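Local coordinates for protein rhamnosidase B (Bacillus sp., PDB 2OKX) that hydrolyses terminal alpha-L-rhamnose residues from glycosides as a glycoside hydrolase of family 78, probably with inversion at the anomeric carbon, at residues A[226-231]-A[389-394]; A[304-309]-A[355-360]; A[369-372]-A[376-379]. All blocks are in the same frame, centred on the assembly; numbering follows the deposited sequence.

Interaction 1. Residues A[226-231]-A[389-394]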
loop_
_atom_site.group_PDB
_atom_site.type_symbol
_atom_site.label_atom_id
_atom_site.label_comp_id
_atom_site.label_asym_id
_atom_site.label_seq_id
_atom_site.Cartn_x
_atom_site.Cartn_y
_atom_site.Cartn_z
ATOM N N ARG A 226 -11.118 -14.665 -8.774
ATOM C CA ARG A 226 -11.662 -14.657 -7.419
ATOM C C ARG A 226 -13.166 -14.381 -7.438
ATOM O O ARG A 226 -13.953 -15.142 -6.874
ATOM C CB ARG A 226 -10.947 -13.594 -6.571
ATOM C CG ARG A 226 -11.542 -13.361 -5.179
ATOM C CD ARG A 226 -10.900 -12.133 -4.539
ATOM N NE ARG A 226 -11.594 -11.666 -3.342
ATOM C CZ ARG A 226 -11.431 -12.173 -2.124
ATOM N NH1 ARG A 226 -12.113 -11.672 -1.099
ATOM N NH2 ARG A 226 -10.585 -13.172 -1.924
ATOM N N ASN A 227 -13.566 -13.294 -8.092
ATOM C CA ASN A 227 -14.976 -12.939 -8.157
ATOM C C ASN A 227 -15.764 -13.839 -9.119
ATOM O O ASN A 227 -16.980 -13.976 -8.991
ATOM C CB ASN A 227 -15.143 -11.461 -8.551
ATOM C CG ASN A 227 -14.640 -10.497 -7.475
ATOM O OD1 ASN A 227 -14.354 -10.892 -6.339
ATOM N ND2 ASN A 227 -14.547 -9.219 -7.829
ATOM N N GLN A 228 -15.072 -14.460 -10.071
ATOM C CA GLN A 228 -15.728 -15.347 -11.028
ATOM C C GLN A 228 -16.048 -16.711 -10.405
ATOM O O GLN A 228 -17.138 -17.252 -10.614
ATOM C CB GLN A 228 -14.846 -15.539 -12.269
ATOM C CG GLN A 228 -15.203 -16.754 -13.140
ATOM C CD GLN A 228 -16.554 -16.635 -13.837
ATOM O OE1 GLN A 228 -17.039 -17.598 -14.443
ATOM N NE2 GLN A 228 -17.163 -15.458 -13.760
ATOM N N MET A 229 -15.103 -17.252 -9.640
ATOM C CA MET A 229 -15.274 -18.553 -8.998
ATOM C C MET A 229 -16.047 -18.506 -7.678
ATOM O O MET A 229 -16.676 -19.490 -7.291
ATOM C CB MET A 229 -13.908 -19.209 -8.767
ATOM C CG MET A 229 -13.108 -19.447 -10.036
ATOM S SD MET A 229 -13.979 -20.460 -11.259
ATOM C CE MET A 229 -13.672 -22.110 -10.632
ATOM N N VAL A 230 -15.990 -17.372 -6.986
ATOM C CA VAL A 230 -16.703 -17.202 -5.721
ATOM C C VAL A 230 -17.348 -15.821 -5.747
ATOM O O VAL A 230 -16.840 -14.875 -5.150
ATOM C CB VAL A 230 -15.747 -17.290 -4.509
ATOM C CG1 VAL A 230 -16.543 -17.223 -3.212
ATOM C CG2 VAL A 230 -14.944 -18.576 -4.567
ATOM N N PRO A 231 -18.483 -15.694 -6.448
ATOM C CA PRO A 231 -19.237 -14.443 -6.592
ATOM C C PRO A 231 -19.457 -13.616 -5.328
ATOM O O PRO A 231 -19.424 -12.386 -5.373
ATOM C CB PRO A 231 -20.549 -14.913 -7.213
ATOM C CG PRO A 231 -20.100 -16.032 -8.085
ATOM C CD PRO A 231 -19.165 -16.787 -7.165
ATOM N N PRO A 389 -18.665 -11.169 -17.953
ATOM C CA PRO A 389 -18.050 -10.104 -18.755
ATOM C C PRO A 389 -17.299 -9.007 -17.997
ATOM O O PRO A 389 -16.198 -8.630 -18.387
ATOM C CB PRO A 389 -19.230 -9.549 -19.543
ATOM C CG PRO A 389 -20.069 -10.771 -19.766
ATOM C CD PRO A 389 -20.050 -11.416 -18.399
ATOM N N SER A 390 -17.893 -8.495 -16.924
ATOM C CA SER A 390 -17.268 -7.426 -16.152
ATOM C C SER A 390 -15.979 -7.846 -15.437
ATOM O O SER A 390 -15.222 -6.997 -14.958
ATOM C CB SER A 390 -18.265 -6.859 -15.138
ATOM O OG SER A 390 -18.658 -7.837 -14.192
ATOM N N LEU A 391 -15.726 -9.149 -15.379
ATOM C CA LEU A 391 -14.535 -9.671 -14.714
ATOM C C LEU A 391 -13.494 -10.091 -15.740
ATOM O O LEU A 391 -12.513 -10.748 -15.405
ATOM C CB LEU A 391 -14.905 -10.889 -13.855
ATOM C CG LEU A 391 -16.060 -10.732 -12.859
ATOM C CD1 LEU A 391 -16.260 -12.038 -12.096
ATOM C CD2 LEU A 391 -15.765 -9.591 -11.900
ATOM N N TYR A 392 -13.703 -9.692 -16.988
ATOM C CA TYR A 392 -12.811 -10.079 -18.073
ATOM C C TYR A 392 -12.491 -8.942 -19.035
ATOM O O TYR A 392 -13.369 -8.150 -19.384
ATOM C CB TYR A 392 -13.465 -11.221 -18.855
ATOM C CG TYR A 392 -12.716 -11.666 -20.085
ATOM C CD1 TYR A 392 -11.747 -12.663 -20.010
ATOM C CD2 TYR A 392 -12.982 -11.096 -21.332
ATOM C CE1 TYR A 392 -11.064 -13.088 -21.143
ATOM C CE2 TYR A 392 -12.300 -11.512 -22.474
ATOM C CZ TYR A 392 -11.346 -12.508 -22.371
ATOM O OH TYR A 392 -10.676 -12.940 -23.490
ATOM N N THR A 393 -11.236 -8.868 -19.471
ATOM C CA THR A 393 -10.831 -7.846 -20.434
ATOM C C THR A 393 -9.597 -8.248 -21.234
ATOM O O THR A 393 -8.672 -8.865 -20.707
ATOM C CB THR A 393 -10.549 -6.474 -19.766
ATOM O OG1 THR A 393 -10.321 -5.494 -20.792
ATOM C CG2 THR A 393 -9.310 -6.545 -18.862
ATOM N N GLU A 394 -9.603 -7.904 -22.518
ATOM C CA GLU A 394 -8.487 -8.198 -23.405
ATOM C C GLU A 394 -7.611 -6.954 -23.583
ATOM O O GLU A 394 -6.682 -6.939 -24.384
ATOM C CB GLU A 394 -9.008 -8.709 -24.755
ATOM C CG GLU A 394 -9.391 -10.188 -24.711
ATOM C CD GLU A 394 -10.218 -10.642 -25.905
ATOM O OE1 GLU A 394 -9.990 -10.142 -27.024
ATOM O OE2 GLU A 394 -11.090 -11.517 -25.716
#

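Interaction 2. Residues A[304-309]-A[355-360]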
loop_
_atom_site.group_PDB
_atom_site.type_symbol
_atom_site.label_atom_id
_atom_site.label_comp_id
_atom_site.label_asym_id
_atom_site.label_seq_id
_atom_site.Cartn_x
_atom_site.Cartn_y
_atom_site.Cartn_z
ATOM N N ASP A 304 -5.662 -25.513 -14.868
ATOM C CA ASP A 304 -6.091 -25.733 -13.490
ATOM C C ASP A 304 -5.786 -24.464 -12.706
ATOM O O ASP A 304 -4.643 -24.013 -12.682
ATOM C CB ASP A 304 -5.340 -26.918 -12.876
ATOM C CG ASP A 304 -5.835 -27.267 -11.480
ATOM O OD1 ASP A 304 -5.323 -28.243 -10.902
ATOM O OD2 ASP A 304 -6.732 -26.571 -10.963
ATOM N N ILE A 305 -6.807 -23.886 -12.079
ATOM C CA ILE A 305 -6.632 -22.661 -11.300
ATOM C C ILE A 305 -6.915 -22.872 -9.814
ATOM O O ILE A 305 -7.024 -21.908 -9.054
ATOM C CB ILE A 305 -7.551 -21.529 -11.816
ATOM C CG1 ILE A 305 -9.011 -21.986 -11.784
ATOM C CG2 ILE A 305 -7.130 -21.119 -13.223
ATOM C CD1 ILE A 305 -10.008 -20.915 -12.196
ATOM N N THR A 306 -7.029 -24.135 -9.410
ATOM C CA THR A 306 -7.300 -24.487 -8.015
ATOM C C THR A 306 -6.235 -23.855 -7.128
ATOM O O THR A 306 -5.051 -24.166 -7.255
ATOM C CB THR A 306 -7.275 -26.009 -7.824
ATOM O OG1 THR A 306 -8.279 -26.604 -8.656
ATOM C CG2 THR A 306 -7.546 -26.374 -6.370
ATOM N N SER A 307 -6.661 -22.976 -6.225
ATOM C CA SER A 307 -5.714 -22.285 -5.359
ATOM C C SER A 307 -6.386 -21.305 -4.411
ATOM O O SER A 307 -7.608 -21.204 -4.345
ATOM C CB SER A 307 -4.744 -21.486 -6.223
ATOM O OG SER A 307 -5.468 -20.520 -6.978
ATOM N N SER A 308 -5.549 -20.575 -3.685
ATOM C CA SER A 308 -6.003 -19.539 -2.775
ATOM C C SER A 308 -5.856 -18.260 -3.591
ATOM O O SER A 308 -4.878 -18.101 -4.314
ATOM C CB SER A 308 -5.099 -19.470 -1.542
ATOM O OG SER A 308 -5.528 -18.437 -0.671
ATOM N N ASP A 309 -6.821 -17.357 -3.486
ATOM C CA ASP A 309 -6.773 -16.109 -4.238
ATOM C C ASP A 309 -7.241 -14.973 -3.336
ATOM O O ASP A 309 -8.416 -14.905 -2.973
ATOM C CB ASP A 309 -7.690 -16.207 -5.468
ATOM C CG ASP A 309 -7.420 -15.117 -6.499
ATOM O OD1 ASP A 309 -6.858 -14.065 -6.135
ATOM O OD2 ASP A 309 -7.785 -15.308 -7.678
ATOM N N ARG A 355 -13.734 -24.243 7.958
ATOM C CA ARG A 355 -13.612 -25.348 7.025
ATOM C C ARG A 355 -12.691 -24.941 5.878
ATOM O O ARG A 355 -12.807 -23.839 5.342
ATOM C CB ARG A 355 -14.994 -25.708 6.485
ATOM C CG ARG A 355 -14.983 -26.687 5.339
ATOM C CD ARG A 355 -16.384 -26.884 4.803
ATOM N NE ARG A 355 -16.383 -26.944 3.348
ATOM C CZ ARG A 355 -16.093 -25.912 2.560
ATOM N NH1 ARG A 355 -15.784 -24.734 3.085
ATOM N NH2 ARG A 355 -16.105 -26.062 1.245
ATOM N N ARG A 356 -11.777 -25.832 5.510
ATOM C CA ARG A 356 -10.844 -25.560 4.423
ATOM C C ARG A 356 -11.242 -26.337 3.171
ATOM O O ARG A 356 -11.753 -27.456 3.251
ATOM C CB ARG A 356 -9.418 -25.945 4.832
ATOM C CG ARG A 356 -8.970 -25.369 6.168
ATOM C CD ARG A 356 -9.098 -23.851 6.204
ATOM N NE ARG A 356 -8.935 -23.316 7.555
ATOM C CZ ARG A 356 -7.822 -23.419 8.275
ATOM N NH1 ARG A 356 -6.758 -24.037 7.777
ATOM N NH2 ARG A 356 -7.773 -22.905 9.497
ATOM N N MET A 357 -11.005 -25.727 2.017
ATOM C CA MET A 357 -11.317 -26.341 0.735
ATOM C C MET A 357 -10.519 -27.627 0.537
ATOM O O MET A 357 -9.356 -27.713 0.932
ATOM C CB MET A 357 -10.978 -25.366 -0.399
ATOM C CG MET A 357 -11.033 -25.975 -1.789
ATOM S SD MET A 357 -10.362 -24.860 -3.042
ATOM C CE MET A 357 -8.633 -25.268 -2.940
ATOM N N GLN A 358 -11.151 -28.628 -0.065
ATOM C CA GLN A 358 -10.474 -29.885 -0.354
ATOM C C GLN A 358 -10.398 -30.020 -1.872
ATOM O O GLN A 358 -11.214 -29.447 -2.590
ATOM C CB GLN A 358 -11.222 -31.068 0.275
ATOM C CG GLN A 358 -10.800 -31.334 1.720
ATOM C CD GLN A 358 -11.460 -32.559 2.332
ATOM O OE1 GLN A 358 -10.946 -33.136 3.293
ATOM N NE2 GLN A 358 -12.610 -32.954 1.790
ATOM N N THR A 359 -9.413 -30.761 -2.361
ATOM C CA THR A 359 -9.242 -30.915 -3.799
ATOM C C THR A 359 -9.394 -32.357 -4.272
ATOM O O THR A 359 -8.644 -32.812 -5.136
ATOM C CB THR A 359 -7.860 -30.400 -4.231
ATOM O OG1 THR A 359 -6.840 -31.217 -3.642
ATOM C CG2 THR A 359 -7.664 -28.959 -3.773
ATOM N N ASP A 360 -10.372 -33.068 -3.722
ATOM C CA ASP A 360 -10.588 -34.459 -4.099
ATOM C C ASP A 360 -11.891 -34.726 -4.843
ATOM O O ASP A 360 -12.230 -35.881 -5.095
ATOM C CB ASP A 360 -10.526 -35.353 -2.857
ATOM C CG ASP A 360 -11.559 -34.975 -1.812
ATOM O OD1 ASP A 360 -11.685 -35.712 -0.811
ATOM O OD2 ASP A 360 -12.244 -33.946 -1.986
#

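Interaction 3. Residues A[369-372]-A[376-379]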
loop_
_atom_site.group_PDB
_atom_site.type_symbol
_atom_site.label_atom_id
_atom_site.label_comp_id
_atom_site.label_asym_id
_atom_site.label_seq_id
_atom_site.Cartn_x
_atom_site.Cartn_y
_atom_site.Cartn_z
ATOM N N GLU A 369 -8.265 -35.494 -18.099
ATOM C CA GLU A 369 -8.095 -36.586 -19.046
ATOM C C GLU A 369 -9.411 -37.161 -19.577
ATOM O O GLU A 369 -9.442 -37.752 -20.654
ATOM C CB GLU A 369 -7.260 -37.700 -18.408
ATOM C CG GLU A 369 -5.778 -37.358 -18.213
ATOM C CD GLU A 369 -5.518 -36.360 -17.086
ATOM O OE1 GLU A 369 -4.347 -35.953 -16.913
ATOM O OE2 GLU A 369 -6.473 -35.988 -16.369
ATOM N N ALA A 370 -10.494 -36.976 -18.830
ATOM C CA ALA A 370 -11.799 -37.498 -19.224
ATOM C C ALA A 370 -12.510 -36.666 -20.292
ATOM O O ALA A 370 -13.527 -37.096 -20.841
ATOM C CB ALA A 370 -12.690 -37.633 -17.997
ATOM N N ALA A 371 -11.989 -35.477 -20.582
ATOM C CA ALA A 371 -12.596 -34.615 -21.592
ATOM C C ALA A 371 -11.535 -34.009 -22.505
ATOM O O ALA A 371 -11.270 -32.809 -22.453
ATOM C CB ALA A 371 -13.405 -33.511 -20.923
ATOM N N PRO A 372 -10.919 -34.838 -23.361
ATOM C CA PRO A 372 -9.881 -34.387 -24.292
ATOM C C PRO A 372 -10.411 -33.506 -25.424
ATOM O O PRO A 372 -9.634 -32.910 -26.170
ATOM C CB PRO A 372 -9.296 -35.698 -24.801
ATOM C CG PRO A 372 -10.493 -36.595 -24.825
ATOM C CD PRO A 372 -11.153 -36.286 -23.502
ATOM N N ALA A 376 -16.575 -34.286 -25.488
ATOM C CA ALA A 376 -16.478 -35.103 -24.283
ATOM C C ALA A 376 -16.754 -34.271 -23.038
ATOM O O ALA A 376 -17.170 -34.798 -22.004
ATOM C CB ALA A 376 -15.091 -35.729 -24.192
ATOM N N LEU A 377 -16.523 -32.967 -23.144
ATOM C CA LEU A 377 -16.734 -32.057 -22.026
ATOM C C LEU A 377 -18.218 -31.954 -21.683
ATOM O O LEU A 377 -18.580 -31.588 -20.564
ATOM C CB LEU A 377 -16.172 -30.673 -22.372
ATOM C CG LEU A 377 -15.981 -29.692 -21.214
ATOM C CD1 LEU A 377 -14.999 -30.277 -20.210
ATOM C CD2 LEU A 377 -15.467 -28.364 -21.749
ATOM N N GLU A 378 -19.072 -32.287 -22.648
ATOM C CA GLU A 378 -20.520 -32.236 -22.449
ATOM C C GLU A 378 -20.962 -33.037 -21.230
ATOM O O GLU A 378 -21.954 -32.700 -20.584
ATOM C CB GLU A 378 -21.247 -32.767 -23.687
ATOM C CG GLU A 378 -21.134 -31.873 -24.908
ATOM C CD GLU A 378 -21.728 -30.496 -24.674
ATOM O OE1 GLU A 378 -22.926 -30.415 -24.325
ATOM O OE2 GLU A 378 -20.995 -29.497 -24.839
ATOM N N ALA A 379 -20.220 -34.095 -20.921
ATOM C CA ALA A 379 -20.533 -34.945 -19.777
ATOM C C ALA A 379 -20.336 -34.198 -18.458
ATOM O O ALA A 379 -20.764 -34.658 -17.400
ATOM C CB ALA A 379 -19.658 -36.188 -19.805
#

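Interaction 1. Residues A[226-231]-A[389-394]
Leu-391, at the entrance to the short edge strand 392-393 of a five-stranded antiparallel sheet, reaches the last turn of helix 225-229 and packs against Asn-227 and Gln-228. The leucine carries the whole contact from its side. Its CD1 methyl presses on the peptide that links the two helical residues. CD1 of Leu-391 is 3.4 Å from N of Gln-228, and CD1 of Leu-391 is 3.5 Å from C of Asn-227. The second branch, CD2, leans toward the beta carbon of Asn-227, and the CD2-CB distance is 3.9 Å. CD1 also lies 3.8 Å from CB of Gln-228, whose side chain runs across that of the leucine at a slant. The nearest alpha carbons, those of Gln-228 and Leu-391, are 6.9 Å apart, a gap bridged by the isobutyl group.

Helix 225-229 belongs to rhamnosidase domain D2, of a clan of galactose-binding-like beta sandwiches. Strand 219-223 leads into the helix and is also the partner of strand 392-393, through backbone bonds of Leu-391 with Asp-224 and of Thr-393 with Ala-222. The leucine thus fills the angle between the sheet edge and the helix that follows the neighbouring strand.

It is the CB of Asn-227 that meets the methyls; with CG beside the backbone N (chi1 -67°), OD1 is hydrogen-bonded to the hydroxyl of Ser-233. On the other segment, the amide N of Tyr-392 bonds to O of Pro-389 at 3.1 Å, closing the turn just before the strand. Further along, OH of Tyr-392 donates to OE2 of Glu-394 at 2.7 Å. This OE2 lies at the edge of the tyrosine ring, in its plane, and is met on the anti side, 20° out of the carboxylate plane.

Interaction 2. Residues A[304-309]-A[355-360]
The carboxylate of Asp-304 sets the place of Thr-306, the threonine that touches Met-357 and Thr-359 across the contact. The hydroxyl OG1 of Thr-306 donates to OD2 of Asp-304 at 2.8 Å, on the syn lone pair, the side of the other oxygen. The amide N of Thr-306 reaches the same OD2 at 2.9 Å, but from above the carboxylate plane, 40° out of it. This second bond closes an Asx turn, which comes where strand 297-309 is interrupted within the branched antiparallel sheet of domain D2. The other oxygen, OD1, accepts from the hydroxyls of Ser-269 and Tyr-364, tying the turn to helix 362-370 as well.

OG1 of Thr-306 also accepts from N of Gly-244; with OG1 held there, CG2 stands anti to the backbone N and faces the 355-360 loop. The loop has no regular structure and approaches with two apolar tips. Thr-359 offers its CG2 methyl, 3.7 Å from CG2 of Thr-306, while Met-357 brings its terminal methyl CE to 3.8 Å from the same CG2. The methionine runs out extended from its backbone and bends only at its last torsion (chi3 86°), which lays the thioether end across the threonine at a slant. Between these alkyl groups the contact is purely one of van der Waals packing, near the protein surface. The aromatic side chain of Tyr-364 touches both Thr-306 and Thr-359, and Ser-241 of strand 240-252 lies against Met-357.

The side chain of Ser-307 makes a local bond. Its CB points away from the 355-360 loop, and its OG donates to O of Ile-305 at 2.9 Å, from above the carbonyl plane and 39° out of it.

Interaction 3. Residues A[369-372]-A[376-379]
Ala-371 and Ala-376 turn their methyls toward each other, while the side chain of Leu-377 reaches in beside them to meet the first of the two. The CB atoms of Ala-371 and Ala-376 are 4.3 Å apart. The CB of Ala-376 nestles more closely against the backbone, 3.8 Å from CA of Ala-371, and meets the ring of Pro-372 at its CD, 4.0 Å away. Leu-377 carries CG anti to its backbone N (chi1 -165°), and its CD1 branch ends 3.7 Å from CB of Ala-371. The methyl of Ala-371 thus has the methyl of Ala-376 and the CD1 branch of Leu-377 as apolar neighbours, and its CB also touches CA of Leu-377 (3.8 Å). These small side chains let the backbones draw together to a CA-CA distance of 4.7 Å between Ala-371 and Ala-376.

The contact closes a short loop after helix 362-370. Ala-371 is the first residue to leave helical geometry, and the chain runs on through Thr-373, whose OG1 accepts from N of Ala-376. A short 3-10 segment follows from Glu-378 on the way to strand 384-386. Leu-377 also rests on Pro-329, and Glu-369 bonds through OE1 to Trp-272 of strand 271-273.

Overall arrangement
Interactions 1 and 2 are direct neighbours, with centres about 17 Å apart. Arg-226 NH2 makes a probable hydrogen bond to O of Asp-309 at 3.0 Å, and Met-229 CG packs on Ile-305 CD1 at 4.1 Å, so helix 225-229 leans on strand 297-309. Interaction 3 lies farther out, its nearest atoms about 10 Å from interaction 2 and about 13 Å from interaction 1; helix 362-370 connects it to interaction 2. Interactions 2 and 3 are nested, in series, within the loop closed by interaction 1. A calcium ion bound by Val-423 and His-522 draws on other parts of the chain. None of these segments belongs to the six-hairpin glycosidase domain, which, as in relatives, probably carries the active site.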